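Local coordinates for protein probable acetyltransferase (Bacillus subtilis, PDB 1NSL) that is a putative N-acetyltransferase of the GNAT family that may acetylate the N-termini of ribosomal proteins and assembles as a hexamer, at residues 10-15 and 72-77; 81-86 and 113-118. All blocks are in the same frame, centred on the assembly; numbering follows the deposited sequence.

Contact 1: residues 10-15 and 72-77; sequences HITIRL and GLLYDG
The backbone N of D76 donates to the carbonyl O of H10 at 2.6 Å, with an N-H...O angle of 170°, and so closes one end of an antiparallel strand pair. A second bond ties the same two residues through their side chains: H10 ND1 donates to D76 OD1 at 2.8 Å, on the syn side of the carboxylate and close to the imidazole plane, at 155°. The other oxygen, OD2, makes only a weak additional bond to ND1. The ring and the carboxylate stand almost perpendicular, although the two side chains lie next to each other and point the same way. The Y75 ring is nearly parallel to that of H10 but slid aside, with centroids 5.4 Å apart and hardly any overlap.

Beyond this end, T12 and L74 form a hydrogen-bonded pair, with T12 N to L74 O and L74 N to T12 O both 3.0 Å; R14 and G72 repeat the pattern, G72 N meeting R14 O at 2.7 Å. On the face carrying T12, R14 and L74, R14 sets CG between its backbone N and carbonyl carbon (chi1 85°). From there its chain runs extended to NE, which meets L74 CD1 at 3.7 Å, the two side chains crossing at about a right angle. R14 NH1 is bonded to L15 O and salt-bridged to D20. On the reverse face I13 and L73 lie side by side, CG1 to CD2 4.0 Å.

D76 and G77, both with positive phi, suit a type I' turn of the hairpin joining strands 69-75 and 78-89. I11 and Y75 rest on I110, and I13 and L73 on A114, so helix 110-124 covers this face; F3 of a second subunit also packs on I13.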
ATOM      1  N   HIS C  10      -3.556  32.388  24.505  1.00 28.99           N
ATOM      2  CA  HIS C  10      -2.898  31.317  25.238  1.00 28.18           C
ATOM      3  C   HIS C  10      -3.095  29.945  24.570  1.00 27.44           C
ATOM      4  O   HIS C  10      -2.333  29.011  24.765  1.00 26.27           O
ATOM      5  CB  HIS C  10      -3.450  31.261  26.669  1.00 27.87           C
ATOM      6  CG  HIS C  10      -2.941  32.345  27.578  1.00 28.40           C
ATOM      7  ND1 HIS C  10      -1.627  32.426  27.992  1.00 29.14           N
ATOM      8  CD2 HIS C  10      -3.582  33.371  28.189  1.00 27.17           C
ATOM      9  CE1 HIS C  10      -1.473  33.466  28.797  1.00 25.58           C
ATOM     10  NE2 HIS C  10      -2.643  34.061  28.924  1.00 26.04           N
ATOM     11  N   ILE C  11      -4.142  29.833  23.778  1.00 27.78           N
ATOM     12  CA  ILE C  11      -4.562  28.532  23.299  1.00 27.98           C
ATOM     13  C   ILE C  11      -4.338  28.379  21.829  1.00 28.58           C
ATOM     14  O   ILE C  11      -4.857  29.200  21.037  1.00 28.99           O
ATOM     15  CB  ILE C  11      -6.050  28.366  23.547  1.00 27.81           C
ATOM     16  CG1 ILE C  11      -6.332  28.174  25.034  1.00 28.44           C
ATOM     17  CG2 ILE C  11      -6.564  27.173  22.832  1.00 27.53           C
ATOM     18  CD1 ILE C  11      -7.826  28.256  25.339  1.00 27.65           C
ATOM     19  N   THR C  12      -3.574  27.351  21.449  1.00 28.06           N
ATOM     20  CA  THR C  12      -3.400  27.097  20.033  1.00 29.49           C
ATOM     21  C   THR C  12      -3.722  25.652  19.676  1.00 29.15           C
ATOM     22  O   THR C  12      -3.568  24.765  20.515  1.00 28.27           O
ATOM     23  CB  THR C  12      -2.017  27.531  19.544  1.00 30.20           C
ATOM     24  OG1 THR C  12      -1.000  26.918  20.344  1.00 34.35           O
ATOM     25  CG2 THR C  12      -1.790  29.005  19.824  1.00 29.10           C
ATOM     26  N   ILE C  13      -4.216  25.442  18.450  1.00 29.13           N
ATOM     27  CA  ILE C  13      -4.606  24.120  17.978  1.00 29.63           C
ATOM     28  C   ILE C  13      -3.673  23.719  16.867  1.00 30.94           C
ATOM     29  O   ILE C  13      -3.402  24.541  15.987  1.00 32.45           O
ATOM     30  CB  ILE C  13      -6.037  24.141  17.430  1.00 28.91           C
ATOM     31  CG1 ILE C  13      -7.012  24.598  18.511  1.00 28.44           C
ATOM     32  CG2 ILE C  13      -6.430  22.788  16.955  1.00 26.27           C
ATOM     33  CD1 ILE C  13      -8.461  24.492  18.126  1.00 23.78           C
ATOM     34  N   ARG C  14      -3.162  22.487  16.853  1.00 31.15           N
ATOM     35  CA  ARG C  14      -2.306  22.096  15.710  1.00 30.49           C
ATOM     36  C   ARG C  14      -2.296  20.619  15.440  1.00 30.39           C
ATOM     37  O   ARG C  14      -2.658  19.837  16.294  1.00 30.62           O
ATOM     38  CB  ARG C  14      -0.906  22.592  15.902  1.00 30.42           C
ATOM     39  CG  ARG C  14      -0.041  21.720  16.702  1.00 30.23           C
ATOM     40  CD  ARG C  14       1.355  22.285  16.815  1.00 32.96           C
ATOM     41  NE  ARG C  14       2.143  21.845  17.969  1.00 34.77           N
ATOM     42  CZ  ARG C  14       2.447  20.589  18.270  1.00 33.75           C
ATOM     43  NH1 ARG C  14       2.014  19.581  17.530  1.00 34.48           N
ATOM     44  NH2 ARG C  14       3.197  20.337  19.324  1.00 33.42           N
ATOM     45  N   LEU C  15      -1.975  20.221  14.223  1.00 31.32           N
ATOM     46  CA  LEU C  15      -1.930  18.796  13.940  1.00 31.23           C
ATOM     47  C   LEU C  15      -0.825  18.359  14.803  1.00 31.07           C
ATOM     48  O   LEU C  15       0.056  19.134  15.060  1.00 30.58           O
ATOM     49  CB  LEU C  15      -1.522  18.499  12.519  1.00 30.71           C
ATOM     50  CG  LEU C  15      -2.580  18.172  11.462  1.00 32.12           C
ATOM     51  CD1 LEU C  15      -1.836  17.971  10.094  1.00 33.58           C
ATOM     52  CD2 LEU C  15      -3.324  16.921  11.783  1.00 27.82           C
ATOM     53  N   GLY C  72      -3.716  18.636  18.456  1.00 24.77           N
ATOM     54  CA  GLY C  72      -3.313  18.849  19.825  1.00 25.46           C
ATOM     55  C   GLY C  72      -3.792  20.178  20.393  1.00 25.57           C
ATOM     56  O   GLY C  72      -3.887  21.161  19.662  1.00 25.71           O
ATOM     57  N   LEU C  73      -4.116  20.196  21.687  1.00 25.83           N
ATOM     58  CA  LEU C  73      -4.421  21.427  22.409  1.00 26.39           C
ATOM     59  C   LEU C  73      -3.144  21.876  23.122  1.00 27.32           C
ATOM     60  O   LEU C  73      -2.474  21.116  23.826  1.00 26.53           O
ATOM     61  CB  LEU C  73      -5.612  21.255  23.372  1.00 25.92           C
ATOM     62  CG  LEU C  73      -6.902  21.119  22.533  1.00 26.57           C
ATOM     63  CD1 LEU C  73      -8.087  20.517  23.217  1.00 23.63           C
ATOM     64  CD2 LEU C  73      -7.253  22.437  21.883  1.00 25.29           C
ATOM     65  N   LEU C  74      -2.775  23.129  22.900  1.00 28.78           N
ATOM     66  CA  LEU C  74      -1.565  23.660  23.489  1.00 28.97           C
ATOM     67  C   LEU C  74      -1.987  24.844  24.279  1.00 29.93           C
ATOM     68  O   LEU C  74      -2.651  25.716  23.746  1.00 30.74           O
ATOM     69  CB  LEU C  74      -0.616  24.202  22.420  1.00 28.13           C
ATOM     70  CG  LEU C  74      -0.240  23.461  21.157  1.00 28.32           C
ATOM     71  CD1 LEU C  74       0.689  24.311  20.261  1.00 29.45           C
ATOM     72  CD2 LEU C  74       0.398  22.153  21.495  1.00 28.32           C
ATOM     73  N   TYR C  75      -1.594  24.887  25.543  1.00 31.42           N
ATOM     74  CA  TYR C  75      -1.791  26.048  26.393  1.00 32.55           C
ATOM     75  C   TYR C  75      -0.420  26.690  26.522  1.00 33.08           C
ATOM     76  O   TYR C  75       0.542  26.083  26.985  1.00 33.59           O
ATOM     77  CB  TYR C  75      -2.353  25.671  27.778  1.00 32.97           C
ATOM     78  CG  TYR C  75      -2.368  26.844  28.756  1.00 34.58           C
ATOM     79  CD1 TYR C  75      -1.207  27.239  29.427  1.00 35.92           C
ATOM     80  CD2 TYR C  75      -3.512  27.548  28.998  1.00 33.87           C
ATOM     81  CE1 TYR C  75      -1.199  28.308  30.300  1.00 35.19           C
ATOM     82  CE2 TYR C  75      -3.519  28.634  29.884  1.00 36.42           C
ATOM     83  CZ  TYR C  75      -2.366  29.017  30.527  1.00 36.54           C
ATOM     84  OH  TYR C  75      -2.403  30.126  31.390  1.00 36.86           O
ATOM     85  N   ASP C  76      -0.315  27.927  26.086  1.00 33.76           N
ATOM     86  CA  ASP C  76       0.952  28.634  26.191  1.00 34.05           C
ATOM     87  C   ASP C  76       2.146  27.916  25.668  1.00 33.89           C
ATOM     88  O   ASP C  76       3.251  28.140  26.127  1.00 33.54           O
ATOM     89  CB  ASP C  76       1.216  29.069  27.617  1.00 34.70           C
ATOM     90  CG  ASP C  76       0.594  30.394  27.907  1.00 35.36           C
ATOM     91  OD1 ASP C  76       0.801  31.315  27.091  1.00 37.04           O
ATOM     92  OD2 ASP C  76      -0.140  30.602  28.880  1.00 37.27           O
ATOM     93  N   GLY C  77       1.924  27.063  24.680  1.00 34.28           N
ATOM     94  CA  GLY C  77       3.030  26.424  24.022  1.00 33.60           C
ATOM     95  C   GLY C  77       3.047  24.919  24.112  1.00 33.64           C
ATOM     96  O   GLY C  77       3.594  24.286  23.196  1.00 34.26           O
TER

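Contact 2: residues 81-86 and 113-118; sequences GMISLH and AACRKL
I83 and L118 reach toward each other tip to tip, and this meeting carries most of the contact. I83 has CG1 anti to its backbone N (chi1 180°), and from there CD1 extends to the helix. L118 likewise has CG anti to its backbone N (chi1 -170°), and its CD2 branch does the touching, 3.4 Å from I83 CG1. The same methyl also serves the next inward-facing strand residue, with L118 CD2 4.2 Å from L85 CB.

About one helical turn before L118, A114 and C115 also meet I83 CD1, at 4.1 Å (A114 CB) and 4.0 Å (C115 SG). The terminal methyl of I83 thus touches three helix side chains. No hydrogen bond crosses between the segments, and an axis separation of 9.6 Å with directions 30° apart fits a helix packed along a strand mainly through apolar side chains. S84 points its CB away from the helix, and its OG is bonded to E70.

The touching residues are all buried. Helix 110-124 packs on one face of the mixed central sheet, as in the alpha/beta fold of GNAT acetyltransferases, here over strand 78-89. The flanking strands 69-75 and 94-101 share in this core: A71 and L73 pack on I83, while Y99 meets C115 and I97 meets L118. V145 and I149 of helix 140-149 also touch C115, and M2 of a second subunit packs against L118.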
ATOM      1  N   GLY C  81      -3.734  18.561  25.860  1.00 30.22           N
ATOM      2  CA  GLY C  81      -4.845  17.712  25.420  1.00 31.03           C
ATOM      3  C   GLY C  81      -4.976  17.592  23.907  1.00 31.13           C
ATOM      4  O   GLY C  81      -4.026  17.910  23.185  1.00 30.97           O
HETATM    5  N   MSE C  82      -6.151  17.151  23.450  1.00 31.00           N
HETATM    6  CA  MSE C  82      -6.443  16.893  22.029  1.00 31.04           C
HETATM    7  C   MSE C  82      -7.887  17.264  21.721  1.00 31.29           C
HETATM    8  O   MSE C  82      -8.775  17.092  22.570  1.00 30.73           O
HETATM    9  CB  MSE C  82      -6.304  15.384  21.695  1.00 30.15           C
HETATM   10  CG  MSE C  82      -5.029  14.748  22.069  1.00 29.65           C
HETATM   11 SE   MSE C  82      -4.675  13.257  20.902  1.00 36.05          SE
HETATM   12  CE  MSE C  82      -6.227  12.281  21.011  1.00 37.73           C
ATOM     13  N   ILE C  83      -8.141  17.747  20.511  1.00 31.93           N
ATOM     14  CA  ILE C  83      -9.529  17.983  20.099  1.00 32.41           C
ATOM     15  C   ILE C  83      -9.647  17.282  18.835  1.00 32.04           C
ATOM     16  O   ILE C  83      -8.636  17.005  18.193  1.00 32.58           O
ATOM     17  CB  ILE C  83      -9.855  19.407  19.860  1.00 33.15           C
ATOM     18  CG1 ILE C  83     -11.296  19.526  19.445  1.00 34.03           C
ATOM     19  CG2 ILE C  83      -9.080  19.948  18.727  1.00 33.92           C
ATOM     20  CD1 ILE C  83     -11.758  21.001  19.659  1.00 38.29           C
ATOM     21  N   SER C  84     -10.870  17.016  18.436  1.00 31.33           N
ATOM     22  CA  SER C  84     -11.026  16.117  17.334  1.00 29.96           C
ATOM     23  C   SER C  84     -12.365  16.218  16.662  1.00 30.00           C
ATOM     24  O   SER C  84     -13.409  16.443  17.310  1.00 28.93           O
ATOM     25  CB  SER C  84     -10.885  14.748  17.880  1.00 29.99           C
ATOM     26  OG  SER C  84     -11.518  13.816  17.014  1.00 33.18           O
ATOM     27  N   LEU C  85     -12.331  16.058  15.343  1.00 29.84           N
ATOM     28  CA  LEU C  85     -13.549  16.107  14.557  1.00 29.77           C
ATOM     29  C   LEU C  85     -13.465  14.844  13.779  1.00 29.31           C
ATOM     30  O   LEU C  85     -12.540  14.695  13.012  1.00 29.70           O
ATOM     31  CB  LEU C  85     -13.529  17.284  13.608  1.00 29.41           C
ATOM     32  CG  LEU C  85     -14.643  17.228  12.582  1.00 28.91           C
ATOM     33  CD1 LEU C  85     -15.813  17.787  13.171  1.00 27.71           C
ATOM     34  CD2 LEU C  85     -14.270  18.065  11.387  1.00 32.61           C
ATOM     35  N   HIS C  86     -14.426  13.946  13.971  1.00 29.16           N
ATOM     36  CA  HIS C  86     -14.403  12.622  13.384  1.00 28.90           C
ATOM     37  C   HIS C  86     -15.795  12.217  12.951  1.00 29.13           C
ATOM     38  O   HIS C  86     -16.682  12.981  13.109  1.00 29.55           O
ATOM     39  CB  HIS C  86     -13.826  11.629  14.380  1.00 28.74           C
ATOM     40  CG  HIS C  86     -14.488  11.662  15.713  1.00 29.76           C
ATOM     41  ND1 HIS C  86     -15.536  10.831  16.048  1.00 34.04           N
ATOM     42  CD2 HIS C  86     -14.268  12.439  16.793  1.00 33.91           C
ATOM     43  CE1 HIS C  86     -15.928  11.089  17.279  1.00 35.76           C
ATOM     44  NE2 HIS C  86     -15.198  12.087  17.745  1.00 37.48           N
ATOM     45  N   ALA C 113     -13.496  27.139  24.325  1.00 29.49           N
ATOM     46  CA  ALA C 113     -12.825  28.021  23.392  1.00 29.18           C
ATOM     47  C   ALA C 113     -12.336  27.302  22.127  1.00 29.98           C
ATOM     48  O   ALA C 113     -12.533  27.817  21.042  1.00 31.01           O
ATOM     49  CB  ALA C 113     -11.699  28.691  24.078  1.00 28.50           C
ATOM     50  N   ALA C 114     -11.675  26.156  22.272  1.00 29.19           N
ATOM     51  CA  ALA C 114     -11.226  25.405  21.141  1.00 30.29           C
ATOM     52  C   ALA C 114     -12.375  24.807  20.288  1.00 30.43           C
ATOM     53  O   ALA C 114     -12.271  24.805  19.066  1.00 29.20           O
ATOM     54  CB  ALA C 114     -10.242  24.291  21.589  1.00 30.43           C
ATOM     55  N   CYS C 115     -13.438  24.285  20.921  1.00 31.16           N
ATOM     56  CA  CYS C 115     -14.603  23.773  20.149  1.00 31.72           C
ATOM     57  C   CYS C 115     -15.190  24.904  19.268  1.00 31.25           C
ATOM     58  O   CYS C 115     -15.517  24.670  18.121  1.00 31.31           O
ATOM     59  CB  CYS C 115     -15.695  23.127  21.041  1.00 30.61           C
ATOM     60  SG  CYS C 115     -15.081  21.629  21.881  1.00 34.28           S
ATOM     61  N   ARG C 116     -15.305  26.125  19.792  1.00 30.75           N
ATOM     62  CA  ARG C 116     -15.813  27.199  18.953  1.00 31.08           C
ATOM     63  C   ARG C 116     -14.942  27.395  17.682  1.00 30.80           C
ATOM     64  O   ARG C 116     -15.477  27.487  16.553  1.00 32.00           O
ATOM     65  CB  ARG C 116     -16.013  28.504  19.726  1.00 30.72           C
ATOM     66  CG  ARG C 116     -16.945  28.381  20.942  1.00 32.62           C
ATOM     67  CD  ARG C 116     -17.079  29.673  21.865  1.00 29.98           C
ATOM     68  NE  ARG C 116     -18.439  29.755  22.391  1.00 33.94           N
ATOM     69  CZ  ARG C 116     -18.742  29.955  23.677  1.00 36.91           C
ATOM     70  NH1 ARG C 116     -17.763  30.080  24.559  1.00 38.87           N
ATOM     71  NH2 ARG C 116     -20.008  30.025  24.090  1.00 33.07           N
ATOM     72  N   LYS C 117     -13.626  27.478  17.802  1.00 29.41           N
ATOM     73  CA  LYS C 117     -12.904  27.586  16.555  1.00 29.52           C
ATOM     74  C   LYS C 117     -13.284  26.421  15.631  1.00 29.80           C
ATOM     75  O   LYS C 117     -13.521  26.641  14.427  1.00 29.38           O
ATOM     76  CB  LYS C 117     -11.394  27.616  16.725  1.00 29.14           C
ATOM     77  CG  LYS C 117     -10.812  28.962  17.107  1.00 30.39           C
ATOM     78  CD  LYS C 117     -11.132  30.126  16.146  1.00 31.65           C
ATOM     79  CE  LYS C 117     -10.762  31.431  16.861  1.00 36.48           C
ATOM     80  NZ  LYS C 117     -11.618  32.630  16.647  1.00 39.07           N
ATOM     81  N   LEU C 118     -13.356  25.202  16.201  1.00 29.13           N
ATOM     82  CA  LEU C 118     -13.592  23.977  15.431  1.00 28.66           C
ATOM     83  C   LEU C 118     -14.921  24.003  14.726  1.00 28.51           C
ATOM     84  O   LEU C 118     -15.054  23.576  13.597  1.00 27.58           O
ATOM     85  CB  LEU C 118     -13.530  22.766  16.331  1.00 28.14           C
ATOM     86  CG  LEU C 118     -13.518  21.406  15.629  1.00 31.12           C
ATOM     87  CD1 LEU C 118     -12.756  21.504  14.340  1.00 29.36           C
ATOM     88  CD2 LEU C 118     -12.877  20.249  16.504  1.00 29.75           C
TER

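Contact 1 and contact 2 have centres about 10 Å apart and share one sheet, in which strands 69-75 and 78-89 are neighbours. L73 connects them: its N lies 2.7 Å from G81 O, a probable hydrogen bond, and its CD2 is 3.5 Å from A114 CB. Helix 110-124 therefore packs on residues of both contacts, continuing from the I13 and L73 face of 10-15/72-77 to I83 and L85 of 81-86. I110, which touches I11 and Y75, and K108, in cation-pi contact with Y75, lie at or just before the helix start, by analogy with relatives probably near the acetyl-CoA pyrophosphate; no cofactor position is established here.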